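Local coordinates for protein leucine aminopeptidase 1, chloroplastic (Solanum lycopersicum, PDB 5D8N) that removes N-terminal amino acids, preferably leucine, from peptides as a magnesium-dependent homohexameric aminopeptidase of the M17 family, and also acts as a protein-folding chaperone, at residues T228-A236 against N275-C283; K292-K300 against Q402-T412. The protein carries 1 engineered substitution. All blocks are in the same frame, centred on the assembly; numbering follows the deposited sequence.

Contact 1. Residues T228-A236 against N275-C283; sequences TPAVLAEEA and NPPYFIHLC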
# COMPACT_ATOMS: atom_id res chain seq x y z
N THR A 228 16.44 -16.56 24.85
CA THR A 228 15.88 -15.46 25.60
C THR A 228 16.99 -14.64 26.22
O THR A 228 18.15 -15.02 26.11
CB THR A 228 15.03 -16.01 26.74
OG1 THR A 228 15.85 -16.84 27.57
CG2 THR A 228 13.87 -16.86 26.20
N PRO A 229 16.66 -13.49 26.80
CA PRO A 229 17.69 -12.73 27.49
C PRO A 229 18.37 -13.47 28.64
O PRO A 229 19.59 -13.43 28.76
CB PRO A 229 16.93 -11.49 27.98
CG PRO A 229 15.84 -11.30 26.98
CD PRO A 229 15.42 -12.72 26.63
N ALA A 230 17.60 -14.25 29.39
CA ALA A 230 18.16 -15.08 30.46
C ALA A 230 19.09 -16.15 29.91
O ALA A 230 20.22 -16.29 30.39
CB ALA A 230 17.04 -15.77 31.24
N VAL A 231 18.73 -16.75 28.77
CA VAL A 231 19.63 -17.69 28.11
C VAL A 231 20.88 -17.06 27.52
O VAL A 231 22.01 -17.56 27.70
CB VAL A 231 18.92 -18.51 27.02
CG1 VAL A 231 19.91 -19.37 26.23
CG2 VAL A 231 17.89 -19.41 27.69
N LEU A 232 20.73 -15.87 26.95
CA LEU A 232 21.91 -15.13 26.51
C LEU A 232 22.85 -14.83 27.68
O LEU A 232 24.07 -14.94 27.57
CB LEU A 232 21.49 -13.84 25.83
CG LEU A 232 22.55 -13.13 24.99
CD1 LEU A 232 23.03 -14.06 23.89
CD2 LEU A 232 21.98 -11.88 24.33
N ALA A 233 22.29 -14.43 28.82
CA ALA A 233 23.13 -14.20 30.00
C ALA A 233 23.85 -15.46 30.46
O ALA A 233 25.02 -15.41 30.85
CB ALA A 233 22.30 -13.65 31.15
N GLU A 234 23.17 -16.60 30.38
CA GLU A 234 23.81 -17.88 30.72
C GLU A 234 24.94 -18.23 29.77
O GLU A 234 25.97 -18.75 30.20
CB GLU A 234 22.82 -19.05 30.73
CG GLU A 234 21.86 -19.03 31.91
CD GLU A 234 22.52 -19.10 33.28
OE1 GLU A 234 23.59 -19.75 33.41
OE2 GLU A 234 21.97 -18.44 34.20
N GLU A 235 24.78 -17.93 28.48
CA GLU A 235 25.86 -18.13 27.54
C GLU A 235 27.06 -17.27 27.95
O GLU A 235 28.22 -17.68 27.80
CB GLU A 235 25.44 -17.83 26.09
CG GLU A 235 24.37 -18.77 25.54
CD GLU A 235 24.85 -20.18 25.22
OE1 GLU A 235 26.06 -20.44 25.03
OE2 GLU A 235 23.98 -21.07 25.16
N ALA A 236 26.81 -16.03 28.33
CA ALA A 236 27.91 -15.18 28.79
C ALA A 236 28.61 -15.77 30.00
O ALA A 236 29.84 -15.76 30.09
CB ALA A 236 27.41 -13.77 29.09
N ASN A 275 9.78 -12.89 29.79
CA ASN A 275 11.22 -13.08 29.61
C ASN A 275 11.98 -11.81 30.01
O ASN A 275 12.28 -10.95 29.19
CB ASN A 275 11.55 -13.43 28.14
CG ASN A 275 10.94 -14.74 27.70
OD1 ASN A 275 10.27 -14.82 26.67
ND2 ASN A 275 11.20 -15.79 28.45
N PRO A 276 12.30 -11.69 31.30
CA PRO A 276 12.94 -10.49 31.83
C PRO A 276 14.26 -10.15 31.14
O PRO A 276 14.97 -11.06 30.70
CB PRO A 276 13.20 -10.83 33.31
CG PRO A 276 12.42 -12.06 33.62
CD PRO A 276 12.09 -12.73 32.33
N PRO A 277 14.70 -8.90 31.26
CA PRO A 277 15.92 -8.43 30.64
C PRO A 277 17.14 -8.58 31.54
O PRO A 277 17.00 -8.68 32.74
CB PRO A 277 15.66 -6.95 30.49
CG PRO A 277 14.82 -6.61 31.66
CD PRO A 277 13.95 -7.81 31.91
N TYR A 278 18.31 -8.76 30.93
CA TYR A 278 19.55 -8.91 31.65
C TYR A 278 20.60 -8.10 30.92
O TYR A 278 20.79 -8.21 29.71
CB TYR A 278 19.99 -10.37 31.74
CG TYR A 278 19.10 -11.18 32.64
CD1 TYR A 278 19.21 -11.09 34.04
CD2 TYR A 278 18.04 -11.92 32.13
CE1 TYR A 278 18.29 -11.69 34.89
CE2 TYR A 278 17.14 -12.55 32.97
CZ TYR A 278 17.30 -12.48 34.34
OH TYR A 278 16.37 -13.07 35.17
N PHE A 279 21.38 -7.36 31.70
CA PHE A 279 22.44 -6.53 31.14
C PHE A 279 23.74 -7.30 31.39
O PHE A 279 24.11 -7.57 32.52
CB PHE A 279 22.41 -5.16 31.82
CG PHE A 279 23.34 -4.16 31.20
CD1 PHE A 279 24.69 -4.13 31.52
CD2 PHE A 279 22.83 -3.15 30.39
CE1 PHE A 279 25.53 -3.19 30.96
CE2 PHE A 279 23.67 -2.20 29.85
CZ PHE A 279 25.03 -2.23 30.11
N ILE A 280 24.40 -7.65 30.30
CA ILE A 280 25.56 -8.52 30.33
C ILE A 280 26.85 -7.72 30.25
O ILE A 280 27.05 -6.92 29.33
CB ILE A 280 25.51 -9.49 29.14
CG1 ILE A 280 24.29 -10.40 29.25
CG2 ILE A 280 26.77 -10.33 29.10
CD1 ILE A 280 23.96 -11.12 27.96
N HIS A 281 27.71 -7.95 31.23
CA HIS A 281 29.03 -7.33 31.27
C HIS A 281 30.15 -8.35 31.49
O HIS A 281 30.30 -8.89 32.58
CB HIS A 281 29.07 -6.24 32.34
CG HIS A 281 30.36 -5.48 32.38
ND1 HIS A 281 30.75 -4.75 33.49
CD2 HIS A 281 31.40 -5.42 31.51
CE1 HIS A 281 31.92 -4.18 33.24
NE2 HIS A 281 32.34 -4.59 32.05
N LEU A 282 30.89 -8.66 30.44
CA LEU A 282 32.09 -9.49 30.57
C LEU A 282 33.30 -8.60 30.47
O LEU A 282 33.28 -7.57 29.78
CB LEU A 282 32.17 -10.50 29.42
CG LEU A 282 31.06 -11.54 29.34
CD1 LEU A 282 31.15 -12.30 28.02
CD2 LEU A 282 31.20 -12.52 30.49
N CYS A 283 34.35 -8.99 31.18
CA CYS A 283 35.64 -8.30 31.10
C CYS A 283 36.79 -9.28 30.93
O CYS A 283 36.96 -10.19 31.75
CB CYS A 283 35.89 -7.46 32.34
SG CYS A 283 37.39 -6.43 32.18
O HOH W 1 14.70 -13.67 29.81
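Ala236 and Ile280 meet where helix 229-242 lies on the face of strand 278-284, an alpha/beta layer of the M17 catalytic domain with nearly parallel axes, 17° apart and 8.4 Å at closest. At the tight end small helix residues, Ala233 and Ala236, meet the branched Ile280 and Leu282. Ala236 CB sits 3.5 Å from Ile280 CG2, a slightly compressed methyl-to-methyl contact, and Leu282 lays CD2 against Ala236 O. Ile280 has CG1 anti to the carbonyl carbon (chi1 -63°), and the extended chi2 carries CD1 on to within 3.8 Å of Ala233 CA and close to Leu232 CG. Leu333 of helix 327-342 covers Leu232 and Leu282.

Pro229, at the helix start, is still buried, its CB 3.4 Å from Pro276 O. The looser side faces solvent at Thr228, Ala230, Tyr278, Asn275 and Pro276. The Tyr278 ring is applied obliquely to the first turn, CE2 lying 3.7 Å from Ala230 CB, and Thr228 CG2 merely brushes the side chain of Asn275, which also packs on Arg366 of a second subunit. The N-cap Thr228 accepts from Val231 N through OG1. Here a water accepts from Ala230 N at 3.0 Å and donates to Pro276 O at 2.8 Å.

Contact 2. Residues K292-K300 against Q402-T412; sequences KTKLALVGK and QGVEKIIDLAT
Strands 293-300 and 406-411 pair in parallel in the central mixed sheet of the catalytic domain, from Leu295 beside Lys406 to Gly299 beside Leu410, with a ladder in which Ala296 and Val298 each donate to and accept from the neighbouring strand. Its straightest rung, Lys300 N to Leu410 O, has an N-H...O angle of 170°.

On one face Leu295 and Lys406 lie side by side, CD2 of the leucine 3.8 Å from Lys406 CB, while the extended lysine carries its ammonium on to a salt bridge with Glu438. Leu297 and Ile408 repeat the pattern beneath Trp525 of helix 519-527. The other face takes Ala296, whose CB meets Val404 CG2 at 4.0 Å, and Val298, whose CG2 touches Ile407 CG2; helix 388-401 covers this side. Asp409 also lies here, its carboxylate held by His499 and Trp497.

Lysines close both ends. At the more open one Lys294 bends at chi3 (70°), bringing NZ back to Gln402 O at 3.0 Å in the carbonyl plane, and a water joins NZ to Gly403 O.

At the other end lies Lys300, a residue of the first magnesium-binding site. Its CG stands anti to the backbone N, laying the chain along Ala411, with CB 3.7 Å from Ala411 CB. Replacing Lys300 with a methionine would remove the ammonium group and would probably leave Thr412 O without this donor and take from the magnesium-binding site one of its residues. Thr412 crosses the lysine at about a right angle; NZ reaches Thr412 O at 3.0 Å, tilted 33° from the carbonyl plane.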
# COMPACT_ATOMS: atom_id res chain seq x y z
N LYS A 292 47.73 -1.89 30.07
CA LYS A 292 46.71 -2.40 29.17
C LYS A 292 45.88 -1.27 28.57
O LYS A 292 45.45 -0.35 29.26
CB LYS A 292 45.83 -3.42 29.91
CG LYS A 292 46.63 -4.62 30.41
CD LYS A 292 45.76 -5.54 31.25
CE LYS A 292 46.55 -6.63 31.96
NZ LYS A 292 47.08 -7.69 31.04
N THR A 293 45.64 -1.35 27.26
CA THR A 293 44.70 -0.48 26.57
C THR A 293 43.28 -0.95 26.87
O THR A 293 43.00 -2.14 26.77
CB THR A 293 44.94 -0.56 25.05
OG1 THR A 293 46.26 -0.09 24.77
CG2 THR A 293 43.98 0.34 24.28
N LYS A 294 42.40 -0.04 27.27
CA LYS A 294 41.03 -0.38 27.69
C LYS A 294 40.05 -0.17 26.55
O LYS A 294 39.88 0.94 26.03
CB LYS A 294 40.62 0.45 28.90
CG LYS A 294 41.43 0.11 30.14
CD LYS A 294 41.09 0.96 31.35
CE LYS A 294 39.70 0.60 31.87
NZ LYS A 294 39.26 1.43 33.04
N LEU A 295 39.42 -1.27 26.13
CA LEU A 295 38.50 -1.27 24.98
C LEU A 295 37.15 -1.80 25.43
O LEU A 295 37.06 -2.67 26.31
CB LEU A 295 39.07 -2.16 23.88
CG LEU A 295 40.54 -1.94 23.51
CD1 LEU A 295 40.99 -3.05 22.56
CD2 LEU A 295 40.74 -0.59 22.85
N ALA A 296 36.09 -1.36 24.75
CA ALA A 296 34.79 -1.99 24.86
C ALA A 296 34.21 -2.42 23.52
O ALA A 296 34.26 -1.71 22.52
CB ALA A 296 33.79 -1.08 25.57
N LEU A 297 33.47 -3.51 23.58
CA LEU A 297 32.71 -4.02 22.45
C LEU A 297 31.27 -4.13 22.92
O LEU A 297 30.98 -4.89 23.84
CB LEU A 297 33.23 -5.40 22.04
CG LEU A 297 34.69 -5.45 21.61
CD1 LEU A 297 35.11 -6.87 21.33
CD2 LEU A 297 34.85 -4.60 20.35
N VAL A 298 30.39 -3.34 22.30
CA VAL A 298 28.99 -3.27 22.65
C VAL A 298 28.12 -3.86 21.54
O VAL A 298 28.26 -3.48 20.37
CB VAL A 298 28.58 -1.80 22.86
CG1 VAL A 298 27.09 -1.72 23.16
CG2 VAL A 298 29.38 -1.23 24.01
N GLY A 299 27.26 -4.80 21.90
CA GLY A 299 26.42 -5.48 20.91
C GLY A 299 24.94 -5.30 21.20
O GLY A 299 24.50 -5.44 22.34
N LYS A 300 24.18 -4.92 20.18
CA LYS A 300 22.73 -4.88 20.31
C LYS A 300 22.19 -6.27 20.60
O LYS A 300 22.46 -7.23 19.88
CB LYS A 300 22.10 -4.32 19.04
CG LYS A 300 20.59 -4.29 19.09
CD LYS A 300 20.01 -3.61 17.86
CE LYS A 300 19.01 -4.55 17.22
NZ LYS A 300 18.00 -3.81 16.45
N GLN A 402 32.88 2.68 32.24
CA GLN A 402 33.94 1.76 32.62
C GLN A 402 35.33 2.38 32.40
O GLN A 402 36.35 1.74 32.64
CB GLN A 402 33.80 0.45 31.85
CG GLN A 402 32.47 -0.26 32.00
CD GLN A 402 31.92 -0.19 33.42
OE1 GLN A 402 30.92 0.51 33.71
NE2 GLN A 402 32.54 -0.98 34.29
N GLY A 403 35.39 3.59 31.86
CA GLY A 403 36.67 4.24 31.65
C GLY A 403 37.46 3.68 30.48
O GLY A 403 38.68 3.85 30.43
N VAL A 404 36.77 3.18 29.46
CA VAL A 404 37.48 2.74 28.28
C VAL A 404 38.02 3.89 27.42
O VAL A 404 37.49 4.98 27.43
CB VAL A 404 36.65 1.74 27.45
CG1 VAL A 404 36.34 0.52 28.31
CG2 VAL A 404 35.38 2.38 26.94
N GLU A 405 38.99 3.59 26.58
CA GLU A 405 39.55 4.53 25.62
C GLU A 405 38.86 4.44 24.24
O GLU A 405 38.75 5.43 23.52
CB GLU A 405 41.04 4.18 25.52
CG GLU A 405 41.86 4.91 24.48
CD GLU A 405 43.33 4.47 24.46
OE1 GLU A 405 43.76 3.75 25.38
OE2 GLU A 405 44.06 4.94 23.55
N LYS A 406 38.41 3.26 23.83
CA LYS A 406 37.82 3.06 22.52
C LYS A 406 36.62 2.11 22.66
O LYS A 406 36.71 1.09 23.35
CB LYS A 406 38.85 2.47 21.55
CG LYS A 406 40.13 3.28 21.40
CD LYS A 406 41.12 2.60 20.46
CE LYS A 406 42.47 3.32 20.43
NZ LYS A 406 43.39 2.59 19.51
N ILE A 407 35.56 2.40 21.91
CA ILE A 407 34.37 1.56 21.81
C ILE A 407 34.09 1.23 20.35
O ILE A 407 33.99 2.13 19.51
CB ILE A 407 33.14 2.28 22.38
CG1 ILE A 407 33.38 2.69 23.84
CG2 ILE A 407 31.92 1.38 22.31
CD1 ILE A 407 32.30 3.58 24.39
N ILE A 408 33.75 -0.02 20.09
CA ILE A 408 33.01 -0.39 18.89
C ILE A 408 31.68 -0.99 19.27
O ILE A 408 31.64 -1.94 20.06
CB ILE A 408 33.79 -1.39 18.02
CG1 ILE A 408 35.12 -0.80 17.56
CG2 ILE A 408 32.95 -1.81 16.80
CD1 ILE A 408 35.96 -1.74 16.73
N ASP A 409 30.59 -0.50 18.67
CA ASP A 409 29.30 -1.17 18.80
C ASP A 409 28.91 -1.81 17.48
O ASP A 409 29.26 -1.31 16.42
CB ASP A 409 28.19 -0.27 19.31
CG ASP A 409 27.60 0.61 18.23
OD1 ASP A 409 26.79 0.09 17.40
OD2 ASP A 409 27.88 1.84 18.27
N LEU A 410 28.27 -2.97 17.57
CA LEU A 410 27.69 -3.64 16.42
C LEU A 410 26.21 -3.80 16.66
O LEU A 410 25.77 -4.30 17.70
CB LEU A 410 28.31 -5.02 16.22
CG LEU A 410 29.71 -4.99 15.58
CD1 LEU A 410 30.72 -4.63 16.65
CD2 LEU A 410 30.06 -6.35 15.00
N ALA A 411 25.44 -3.42 15.66
CA ALA A 411 23.98 -3.46 15.74
C ALA A 411 23.37 -3.59 14.35
O ALA A 411 23.83 -2.98 13.37
CB ALA A 411 23.47 -2.20 16.40
N THR A 412 22.36 -4.45 14.29
CA THR A 412 21.46 -4.49 13.15
C THR A 412 20.49 -3.34 13.29
O THR A 412 19.41 -3.49 13.85
CB THR A 412 20.71 -5.83 13.11
OG1 THR A 412 20.12 -6.10 14.40
CG2 THR A 412 21.66 -6.95 12.85
O HOH W 2 43.15 2.74 27.67
O HOH W 3 40.46 4.01 32.90
O HOH W 4 16.98 -6.24 14.84

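After the N-terminal domain and helix 197-221, the chain forms helix 229-242, and strand 278-284 then closes contact 1, with 38 residues between segments 228-236 and 275-283. The next strand, 293-305, opens contact 2, which closes when strand 406-411 arrives; the 101 residues between segments 292-300 and 402-412 include helix 327-342, strand 347-358 and helix 388-401. The two contacts are therefore in series, neither nested nor crossed, with centres about 17 Å apart. Both reach the same mixed sheet: strand 347-358 lies between 278-284 and 293-305, so contact 1 fixes a helix over one part and contact 2 joins two strands further in. They meet where the ring of His281 packs against the side chain of Gln402.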